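Local coordinates for protein halocarboxylic acid dehalogenase DehI (Pseudomonas putida, PDB 3BJX) that probably hydrolyses the carbon-halogen bond of small 2-haloalkanoic acids, releasing halide and the corresponding hydroxy acid, at residues Lys102-Leu105 with Tyr106-Gly109; Gly113-Glu116 with Lys117-Val121; Ala138-Glu141 with Ser142-Arg146; Leu239-Arg242 with Ala243-Val247. All blocks are in the same frame, centred on the assembly; numbering follows the deposited sequence.

Interaction 1. Residues Lys102-Leu105 with Tyr106-Gly109; sequences KERL and YAAG
The Y106 ring has K102 O over one face, 3.5 Å above its plane and displaced toward the rim, while the carboxylate of E103 sits at its edge. There E103 OE1 comes within 3.2 Å of Y106 CD2, with the carboxylate plane turned 68° from the ring. K102 runs alongside the tyrosine in the same direction: K102 CG lies 4.1 Å from Y106 CZ, and CD borders the hydroxyl. That hydroxyl is hydrogen-bonded to D112. The R104 guanidinium is a looser neighbour, with A108 N near its plane at the edge and R104 NH1 3.8 Å from A108 CB; its NE is taken by a salt bridge to E221.

The contact spans most of the short helix 101-107 and runs on into the turn that follows it. The helix packs L105 and Y106 on I115 of helix 112-143 and R104 and L105 on I217 of helix 212-223; A108, just past its end, also touches I217. The i to i+4 ladder runs from Y106 N to K102 O (2.9 Å) through A107 N to E103 O, and finishes with A108 N to R104 O at 3.0 Å. That last bond is more bent, 140° at the hydrogen, just where the chain leaves the helix.

Interaction 2. Residues Gly113-Glu116 with Lys117-Val121; sequences GEIE and KVRRV
E116 sends CG away from its own backbone N and then folds back at chi2 (54°), while R119, extended through CD, turns at chi3 (-69°); the two bends bring carboxylate and guanidinium together one turn apart. The result is a salt bridge from R119 NH1 to E116 OE1 at 3.2 Å. It is not an in-plane pairing: the nitrogen reaches OE1 from above the carboxylate, 57° out of its plane. The arginine also lays its aliphatic part against the acid, with R119 CD 3.6 Å from E116 OE1. The other oxygen, OE2, faces a different residue and touches carbon there, R120 CG at 3.5 Å. The charged end of R120 is engaged elsewhere, in a salt bridge from NH1 to D170. R119 likewise has a second acidic partner, since its NH2 pairs with D299.

K117 touches the preceding turn with the base of its side chain, CG resting 3.3 Å from G113 O, and its end leads away from it. I115 CG2 lies at van der Waals distance from the R119 guanidinium, 4.2 Å from NH1. Beneath these side chains the backbone is regular alpha-helix, as in the bond from R119 N to I115 O at 2.9 Å.

This is the beginning of the long helix 112-143. I115 packs on L105 and Y106 of helix 101-107 and, with R119, on L298 of helix 267-299, whereas V118 and V121 face helix 203-208 and W211.

Interaction 3. Residues Ala138-Glu141 with Ser142-Arg146; sequences ALSE and SMQMR
E141 OE2 is held by two arginines: R146 NE donates to it at 2.6 Å in a nearly straight bond (174° at the hydrogen), and R248 makes a salt bridge to the same oxygen. The acceptor lies in the guanidinium plane of R146, but the nitrogen stands 36° out of the carboxylate plane. E141 OE1 is used as well, by R244, so both carboxylate oxygens are satisfied in this buried setting. R146 is further steadied by a weak bond from its NH2 to Q144 OE1, while its NH1 crosses to D194 and the H198 carbonyl of the second subunit.

S142 OG swings between its own backbone N and carbonyl carbon, chi1 55°, from where it bonds to A138 O at 2.9 Å; S142 N donates to that same carbonyl. S140 OG and Q144 NE2 are too far apart to bond directly. One water joins them instead, giving a hydrogen to S140 OG and accepting one from Q144 NE2, each at 2.9 Å, and Q281 also bonds S140 OG.

The chain turns with M145 in a positive-phi conformation: R146 N reaches back to E141 O at 3.1 Å and M145 N to S142 O at 2.9 Å. This is a Schellman motif, closing helix 112-143 against the neighbouring subunit.

Interaction 4. Residues Leu239-Arg242 with Ala243-Val247; sequences LVTR and ARELV. Unlike the reference sequence in segment 243-247: R244 (reference Pro).
The ionic part is a salt bridge one turn long, R242 NH1 to E245 OE1 at 2.9 Å. NH1 meets the oxygen on its anti side, 19° out of the carboxylate plane, and the two flat groups stand 75° apart, close to perpendicular. R242 gets there by a bend at chi2 (53°) that turns the chain forward along the helix, toward E245 and L246. Its NE makes a second salt bridge, to E86 of helix 78-90. R244 points its polar end elsewhere, with NE on E141.

The van der Waals contacts set methyl groups against charged ones. L246 CD2 sits over one face of the R242 guanidinium, offset toward the rim and 3.8 Å from NH2. V240 and R244 run side by side, V240 CG1 coming to 4.1 Å from R244 NH1. T241 and E245 likewise lie side by side, with T241 CG2 4.2 Å from E245 OE2; the hydroxyl of T241 turns back to R237 O.

Backbone bonds carry the rest. A243 N to L239 O (2.9 Å) and L246 N to R242 O (2.8 Å) bracket an unbroken alpha-helical run in helix 230-248, whose A243 and L246 press on helix 112-143.

A sulfate, probably from the crystallisation liquor, lies about 3 Å from the E245 side chain at its nearest. With acids on both NE and NH1 and a leucine methyl over one face, the R242 guanidinium has little freedom to rotate, and the two carboxylates probably offset its charge.

In the fold
The four contacts form two pairs, with interactions 1 and 2 on the opposite side of the chain's centre from interaction 3. Interactions 1 and 2 adjoin, centres 13 Å apart: I115 CD1 packs 3.6 Å from Y106 CE1, and K102 NZ comes near R119 NH2 despite their like charges. Interactions 3 and 4 are a second pair, 12 Å between centres, joined by the salt bridge from R244 NE to E141 OE1 at 3.0 Å. Helix 112-143 connects the pairs, carrying interaction 2 at its start and interaction 3 at its finish, with centres 37 Å apart. Bound sulfate lies about 5 Å from the E141 side chain and about 3 Å from that of E245; it probably came from the crystallisation liquor, though such ions often mark pockets.

Interaction 1. Residues Lys102-Leu105 with Tyr106-Gly109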
loop_
_atom_site.group_PDB
_atom_site.type_symbol
_atom_site.label_atom_id
_atom_site.label_comp_id
_atom_site.label_asym_id
_atom_site.label_seq_id
_atom_site.Cartn_x
_atom_site.Cartn_y
_atom_site.Cartn_z
ATOM N N LYS A 102 3.735 -9.198 -31.633
ATOM C CA LYS A 102 4.827 -9.296 -32.586
ATOM C C LYS A 102 4.476 -8.655 -33.937
ATOM O O LYS A 102 5.197 -7.782 -34.401
ATOM C CB LYS A 102 5.214 -10.758 -32.744
ATOM C CG LYS A 102 6.355 -11.024 -33.692
ATOM C CD LYS A 102 6.595 -12.531 -33.830
ATOM C CE LYS A 102 6.360 -13.256 -32.493
ATOM N NZ LYS A 102 7.428 -14.253 -32.232
ATOM N N GLU A 103 3.371 -9.081 -34.555
ATOM C CA GLU A 103 2.859 -8.446 -35.792
ATOM C C GLU A 103 2.611 -6.933 -35.634
ATOM O O GLU A 103 2.815 -6.158 -36.570
ATOM C CB GLU A 103 1.572 -9.133 -36.286
ATOM C CG GLU A 103 1.723 -10.567 -36.855
ATOM C CD GLU A 103 2.716 -10.681 -38.038
ATOM O OE1 GLU A 103 2.896 -9.709 -38.830
ATOM O OE2 GLU A 103 3.320 -11.773 -38.178
ATOM N N ARG A 104 2.163 -6.529 -34.445
ATOM C CA ARG A 104 2.003 -5.121 -34.082
ATOM C C ARG A 104 3.310 -4.349 -34.109
ATOM O O ARG A 104 3.351 -3.199 -34.546
ATOM C CB ARG A 104 1.348 -4.998 -32.688
ATOM C CG ARG A 104 1.239 -3.560 -32.153
ATOM C CD ARG A 104 0.328 -2.715 -33.047
ATOM N NE ARG A 104 0.302 -1.284 -32.727
ATOM C CZ ARG A 104 0.990 -0.341 -33.364
ATOM N NH1 ARG A 104 1.793 -0.660 -34.371
ATOM N NH2 ARG A 104 0.874 0.939 -32.990
ATOM N N LEU A 105 4.367 -4.965 -33.596
ATOM C CA LEU A 105 5.675 -4.336 -33.568
ATOM C C LEU A 105 6.289 -4.313 -34.965
ATOM O O LEU A 105 6.956 -3.354 -35.321
ATOM C CB LEU A 105 6.594 -5.009 -32.528
ATOM C CG LEU A 105 6.145 -4.773 -31.066
ATOM C CD1 LEU A 105 6.936 -5.648 -30.109
ATOM C CD2 LEU A 105 6.181 -3.288 -30.657
ATOM N N TYR A 106 6.022 -5.342 -35.769
ATOM C CA TYR A 106 6.319 -5.284 -37.197
ATOM C C TYR A 106 5.712 -4.038 -37.823
ATOM O O TYR A 106 6.405 -3.278 -38.499
ATOM C CB TYR A 106 5.759 -6.506 -37.927
ATOM C CG TYR A 106 6.513 -7.798 -37.699
ATOM C CD1 TYR A 106 7.865 -7.803 -37.358
ATOM C CD2 TYR A 106 5.885 -9.013 -37.894
ATOM C CE1 TYR A 106 8.552 -9.003 -37.179
ATOM C CE2 TYR A 106 6.560 -10.219 -37.720
ATOM C CZ TYR A 106 7.885 -10.213 -37.366
ATOM O OH TYR A 106 8.520 -11.431 -37.186
ATOM N N ALA A 107 4.409 -3.852 -37.600
ATOM C CA ALA A 107 3.660 -2.729 -38.135
ATOM C C ALA A 107 4.234 -1.396 -37.667
ATOM O O ALA A 107 4.135 -0.386 -38.372
ATOM C CB ALA A 107 2.200 -2.849 -37.750
ATOM N N ALA A 108 4.833 -1.390 -36.479
ATOM C CA ALA A 108 5.574 -0.222 -36.019
ATOM C C ALA A 108 7.011 -0.269 -36.556
ATOM O O ALA A 108 7.762 0.690 -36.392
ATOM C CB ALA A 108 5.550 -0.151 -34.498
ATOM N N GLY A 109 7.310 -1.365 -37.272
ATOM C CA GLY A 109 8.650 -1.980 -37.522
ATOM C C GLY A 109 9.921 -1.318 -37.046
ATOM O O GLY A 109 10.309 -0.308 -37.631
#

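Interaction 2. Residues Gly113-Glu116 with Lys117-Val121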
loop_
_atom_site.group_PDB
_atom_site.type_symbol
_atom_site.label_atom_id
_atom_site.label_comp_id
_atom_site.label_asym_id
_atom_site.label_seq_id
_atom_site.Cartn_x
_atom_site.Cartn_y
_atom_site.Cartn_z
ATOM N N GLY A 113 15.293 -8.826 -35.009
ATOM C CA GLY A 113 16.428 -8.506 -34.147
ATOM C C GLY A 113 16.109 -7.508 -33.049
ATOM O O GLY A 113 16.696 -7.561 -31.971
ATOM N N GLU A 114 15.186 -6.587 -33.321
ATOM C CA GLU A 114 14.799 -5.568 -32.348
ATOM C C GLU A 114 13.763 -6.102 -31.348
ATOM O O GLU A 114 13.854 -5.857 -30.168
ATOM C CB GLU A 114 14.261 -4.341 -33.057
ATOM C CG GLU A 114 15.282 -3.562 -33.887
ATOM C CD GLU A 114 14.608 -2.534 -34.811
ATOM O OE1 GLU A 114 13.763 -2.928 -35.651
ATOM O OE2 GLU A 114 14.923 -1.325 -34.693
ATOM N N ILE A 115 12.762 -6.819 -31.843
ATOM C CA ILE A 115 11.816 -7.535 -31.005
ATOM C C ILE A 115 12.529 -8.518 -30.029
ATOM O O ILE A 115 12.062 -8.703 -28.896
ATOM C CB ILE A 115 10.748 -8.241 -31.882
ATOM C CG1 ILE A 115 9.929 -7.187 -32.661
ATOM C CG2 ILE A 115 9.846 -9.118 -31.020
ATOM C CD1 ILE A 115 9.078 -7.737 -33.848
ATOM N N GLU A 116 13.663 -9.101 -30.458
ATOM C CA GLU A 116 14.495 -9.964 -29.602
ATOM C C GLU A 116 15.131 -9.203 -28.431
ATOM O O GLU A 116 15.261 -9.725 -27.304
ATOM C CB GLU A 116 15.553 -10.739 -30.423
ATOM C CG GLU A 116 16.440 -11.768 -29.641
ATOM C CD GLU A 116 15.661 -12.828 -28.834
ATOM O OE1 GLU A 116 14.817 -13.563 -29.398
ATOM O OE2 GLU A 116 15.907 -12.946 -27.611
ATOM N N LYS A 117 15.480 -7.948 -28.688
ATOM C CA LYS A 117 16.005 -7.080 -27.657
ATOM C C LYS A 117 14.947 -6.742 -26.618
ATOM O O LYS A 117 15.251 -6.721 -25.436
ATOM C CB LYS A 117 16.608 -5.824 -28.274
ATOM C CG LYS A 117 17.770 -6.097 -29.216
ATOM C CD LYS A 117 18.655 -7.152 -28.628
ATOM C CE LYS A 117 19.916 -7.303 -29.414
ATOM N NZ LYS A 117 20.874 -8.094 -28.592
ATOM N N VAL A 118 13.710 -6.492 -27.066
ATOM C CA VAL A 118 12.554 -6.244 -26.176
ATOM C C VAL A 118 12.312 -7.510 -25.333
ATOM O O VAL A 118 12.353 -7.464 -24.110
ATOM C CB VAL A 118 11.284 -5.822 -27.006
ATOM C CG1 VAL A 118 9.998 -5.831 -26.166
ATOM C CG2 VAL A 118 11.501 -4.447 -27.716
ATOM N N ARG A 119 12.109 -8.638 -26.006
ATOM C CA ARG A 119 12.013 -9.978 -25.400
ATOM C C ARG A 119 13.072 -10.307 -24.319
ATOM O O ARG A 119 12.733 -10.894 -23.288
ATOM C CB ARG A 119 12.036 -11.046 -26.527
ATOM C CG ARG A 119 12.036 -12.479 -26.050
ATOM C CD ARG A 119 12.042 -13.469 -27.183
ATOM N NE ARG A 119 10.791 -13.479 -27.945
ATOM C CZ ARG A 119 10.684 -13.073 -29.210
ATOM N NH1 ARG A 119 11.748 -12.623 -29.858
ATOM N NH2 ARG A 119 9.516 -13.113 -29.833
ATOM N N ARG A 120 14.337 -9.957 -24.566
ATOM C CA ARG A 120 15.433 -10.243 -23.626
ATOM C C ARG A 120 15.187 -9.538 -22.303
ATOM O O ARG A 120 15.398 -10.116 -21.228
ATOM C CB ARG A 120 16.799 -9.828 -24.199
ATOM C CG ARG A 120 17.293 -10.700 -25.372
ATOM C CD ARG A 120 18.712 -10.346 -25.885
ATOM N NE ARG A 120 19.786 -11.000 -25.116
ATOM C CZ ARG A 120 20.690 -10.354 -24.375
ATOM N NH1 ARG A 120 20.657 -9.021 -24.280
ATOM N NH2 ARG A 120 21.631 -11.032 -23.714
ATOM N N VAL A 121 14.753 -8.285 -22.414
ATOM C CA VAL A 121 14.368 -7.413 -21.306
ATOM C C VAL A 121 13.125 -7.950 -20.604
ATOM O O VAL A 121 13.105 -8.117 -19.380
ATOM C CB VAL A 121 14.093 -5.950 -21.833
ATOM C CG1 VAL A 121 13.378 -5.070 -20.771
ATOM C CG2 VAL A 121 15.388 -5.308 -22.352
#

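Interaction 3. Residues Ala138-Glu141 with Ser142-Arg146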
loop_
_atom_site.group_PDB
_atom_site.type_symbol
_atom_site.label_atom_id
_atom_site.label_comp_id
_atom_site.label_asym_id
_atom_site.label_seq_id
_atom_site.Cartn_x
_atom_site.Cartn_y
_atom_site.Cartn_z
ATOM N N ALA A 138 8.994 -11.059 2.498
ATOM C CA ALA A 138 9.720 -11.491 3.719
ATOM C C ALA A 138 10.031 -10.289 4.612
ATOM O O ALA A 138 9.803 -10.314 5.832
ATOM C CB ALA A 138 10.999 -12.248 3.381
ATOM N N LEU A 139 10.510 -9.220 3.977
ATOM C CA LEU A 139 10.757 -7.947 4.638
ATOM C C LEU A 139 9.509 -7.280 5.227
ATOM O O LEU A 139 9.582 -6.771 6.315
ATOM C CB LEU A 139 11.475 -6.982 3.691
ATOM C CG LEU A 139 12.849 -7.326 3.083
ATOM C CD1 LEU A 139 13.474 -6.089 2.491
ATOM C CD2 LEU A 139 13.801 -7.984 4.068
ATOM N N SER A 140 8.380 -7.269 4.509
ATOM C CA SER A 140 7.212 -6.537 4.960
ATOM C C SER A 140 6.572 -7.265 6.119
ATOM O O SER A 140 6.175 -6.654 7.124
ATOM C CB SER A 140 6.199 -6.372 3.833
ATOM O OG SER A 140 5.016 -5.734 4.309
ATOM N N GLU A 141 6.492 -8.586 5.981
ATOM C CA GLU A 141 5.859 -9.427 6.983
ATOM C C GLU A 141 6.558 -9.369 8.352
ATOM O O GLU A 141 5.900 -9.249 9.398
ATOM C CB GLU A 141 5.788 -10.848 6.422
ATOM C CG GLU A 141 4.548 -11.649 6.760
ATOM C CD GLU A 141 3.234 -10.919 6.555
ATOM O OE1 GLU A 141 3.085 -10.134 5.601
ATOM O OE2 GLU A 141 2.324 -11.168 7.361
ATOM N N SER A 142 7.892 -9.431 8.349
ATOM C CA SER A 142 8.677 -9.348 9.584
ATOM C C SER A 142 8.693 -7.924 10.167
ATOM O O SER A 142 8.614 -7.730 11.395
ATOM C CB SER A 142 10.095 -9.893 9.385
ATOM O OG SER A 142 10.762 -9.243 8.314
HETATM N N MSE A 143 8.787 -6.934 9.279
HETATM C CA MSE A 143 8.583 -5.534 9.646
HETATM C C MSE A 143 7.314 -5.361 10.469
HETATM O O MSE A 143 7.285 -4.592 11.420
HETATM C CB MSE A 143 8.494 -4.668 8.391
HETATM C CG MSE A 143 8.308 -3.189 8.647
HETATM SE SE MSE A 143 9.706 -2.462 9.823
HETATM C CE MSE A 143 11.281 -3.139 8.872
ATOM N N GLN A 144 6.271 -6.094 10.100
ATOM C CA GLN A 144 5.004 -6.063 10.829
ATOM C C GLN A 144 4.822 -7.140 11.939
ATOM O O GLN A 144 3.706 -7.422 12.337
ATOM C CB GLN A 144 3.827 -6.063 9.843
ATOM C CG GLN A 144 3.773 -4.827 8.965
ATOM C CD GLN A 144 2.635 -4.914 7.965
ATOM O OE1 GLN A 144 1.648 -5.589 8.221
ATOM N NE2 GLN A 144 2.767 -4.232 6.822
HETATM N N MSE A 145 5.919 -7.710 12.439
HETATM C CA MSE A 145 5.889 -8.659 13.576
HETATM C C MSE A 145 5.054 -9.944 13.343
HETATM O O MSE A 145 4.335 -10.426 14.239
HETATM C CB MSE A 145 5.395 -7.952 14.845
HETATM C CG MSE A 145 5.944 -6.560 15.046
HETATM SE SE MSE A 145 7.720 -6.644 15.795
HETATM C CE MSE A 145 7.316 -7.445 17.546
ATOM N N ARG A 146 5.127 -10.464 12.129
ATOM C CA ARG A 146 4.529 -11.750 11.812
ATOM C C ARG A 146 5.644 -12.676 11.353
ATOM O O ARG A 146 6.666 -12.206 10.836
ATOM C CB ARG A 146 3.366 -11.616 10.805
ATOM C CG ARG A 146 2.062 -11.103 11.464
ATOM C CD ARG A 146 0.854 -11.104 10.507
ATOM N NE ARG A 146 1.024 -10.168 9.401
ATOM C CZ ARG A 146 0.584 -8.911 9.376
ATOM N NH1 ARG A 146 -0.083 -8.394 10.407
ATOM N NH2 ARG A 146 0.818 -8.162 8.294
HETATM O O HOH W 1 5.404 -3.331 5.969
#

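Interaction 4. Residues Leu239-Arg242 with Ala243-Val247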
loop_
_atom_site.group_PDB
_atom_site.type_symbol
_atom_site.label_atom_id
_atom_site.label_comp_id
_atom_site.label_asym_id
_atom_site.label_seq_id
_atom_site.Cartn_x
_atom_site.Cartn_y
_atom_site.Cartn_z
ATOM N N LEU A 239 -1.556 -13.026 -5.872
ATOM C CA LEU A 239 -0.108 -13.024 -5.772
ATOM C C LEU A 239 0.376 -12.516 -4.439
ATOM O O LEU A 239 1.231 -13.153 -3.825
ATOM C CB LEU A 239 0.499 -12.169 -6.882
ATOM C CG LEU A 239 1.152 -12.899 -8.044
ATOM C CD1 LEU A 239 0.263 -13.999 -8.543
ATOM C CD2 LEU A 239 1.482 -11.886 -9.154
ATOM N N VAL A 240 -0.158 -11.373 -3.996
ATOM C CA VAL A 240 0.169 -10.803 -2.676
ATOM C C VAL A 240 -0.021 -11.840 -1.555
ATOM O O VAL A 240 0.882 -12.067 -0.750
ATOM C CB VAL A 240 -0.659 -9.484 -2.353
ATOM C CG1 VAL A 240 -0.384 -9.011 -0.963
ATOM C CG2 VAL A 240 -0.362 -8.378 -3.329
ATOM N N THR A 241 -1.197 -12.464 -1.536
ATOM C CA THR A 241 -1.566 -13.505 -0.572
ATOM C C THR A 241 -0.669 -14.742 -0.682
ATOM O O THR A 241 -0.091 -15.177 0.303
ATOM C CB THR A 241 -3.005 -13.962 -0.792
ATOM O OG1 THR A 241 -3.893 -12.837 -0.737
ATOM C CG2 THR A 241 -3.399 -14.953 0.261
ATOM N N ARG A 242 -0.556 -15.298 -1.885
ATOM C CA ARG A 242 0.270 -16.480 -2.114
ATOM C C ARG A 242 1.730 -16.289 -1.688
ATOM O O ARG A 242 2.273 -17.124 -0.967
ATOM C CB ARG A 242 0.170 -16.936 -3.570
ATOM C CG ARG A 242 0.897 -18.259 -3.877
ATOM C CD ARG A 242 0.441 -19.351 -2.924
ATOM N NE ARG A 242 1.162 -20.593 -3.148
ATOM C CZ ARG A 242 1.451 -21.463 -2.191
ATOM N NH1 ARG A 242 1.092 -21.213 -0.932
ATOM N NH2 ARG A 242 2.096 -22.583 -2.502
ATOM N N ALA A 243 2.347 -15.187 -2.126
ATOM C CA ALA A 243 3.692 -14.794 -1.693
ATOM C C ALA A 243 3.836 -14.700 -0.170
ATOM O O ALA A 243 4.882 -15.040 0.364
ATOM C CB ALA A 243 4.098 -13.481 -2.347
ATOM N N ARG A 244 2.777 -14.237 0.506
ATOM C CA ARG A 244 2.680 -14.153 1.983
ATOM C C ARG A 244 2.809 -15.543 2.592
ATOM O O ARG A 244 3.571 -15.732 3.512
ATOM C CB ARG A 244 1.372 -13.435 2.403
ATOM C CG ARG A 244 1.115 -13.209 3.918
ATOM C CD ARG A 244 -0.017 -12.153 4.151
ATOM N NE ARG A 244 0.493 -10.750 4.285
ATOM C CZ ARG A 244 -0.052 -9.636 3.770
ATOM N NH1 ARG A 244 -1.156 -9.684 3.025
ATOM N NH2 ARG A 244 0.531 -8.467 4.000
ATOM N N GLU A 245 2.086 -16.518 2.043
ATOM C CA GLU A 245 2.152 -17.899 2.513
ATOM C C GLU A 245 3.510 -18.508 2.202
ATOM O O GLU A 245 4.098 -19.206 3.044
ATOM C CB GLU A 245 1.064 -18.764 1.872
ATOM C CG GLU A 245 -0.359 -18.278 2.135
ATOM C CD GLU A 245 -1.365 -18.917 1.227
ATOM O OE1 GLU A 245 -0.965 -19.512 0.216
ATOM O OE2 GLU A 245 -2.560 -18.825 1.509
ATOM N N LEU A 246 3.996 -18.256 0.987
ATOM C CA LEU A 246 5.281 -18.771 0.586
ATOM C C LEU A 246 6.385 -18.298 1.538
ATOM O O LEU A 246 7.268 -19.095 1.869
ATOM C CB LEU A 246 5.593 -18.459 -0.896
ATOM C CG LEU A 246 4.800 -19.332 -1.875
ATOM C CD1 LEU A 246 4.781 -18.742 -3.262
ATOM C CD2 LEU A 246 5.344 -20.753 -1.908
ATOM N N VAL A 247 6.352 -17.041 2.001
ATOM C CA VAL A 247 7.418 -16.622 2.945
ATOM C C VAL A 247 7.312 -17.238 4.337
ATOM O O VAL A 247 8.333 -17.371 5.003
ATOM C CB VAL A 247 7.747 -15.072 3.010
ATOM C CG1 VAL A 247 7.614 -14.414 1.646
ATOM C CG2 VAL A 247 6.935 -14.341 4.096
#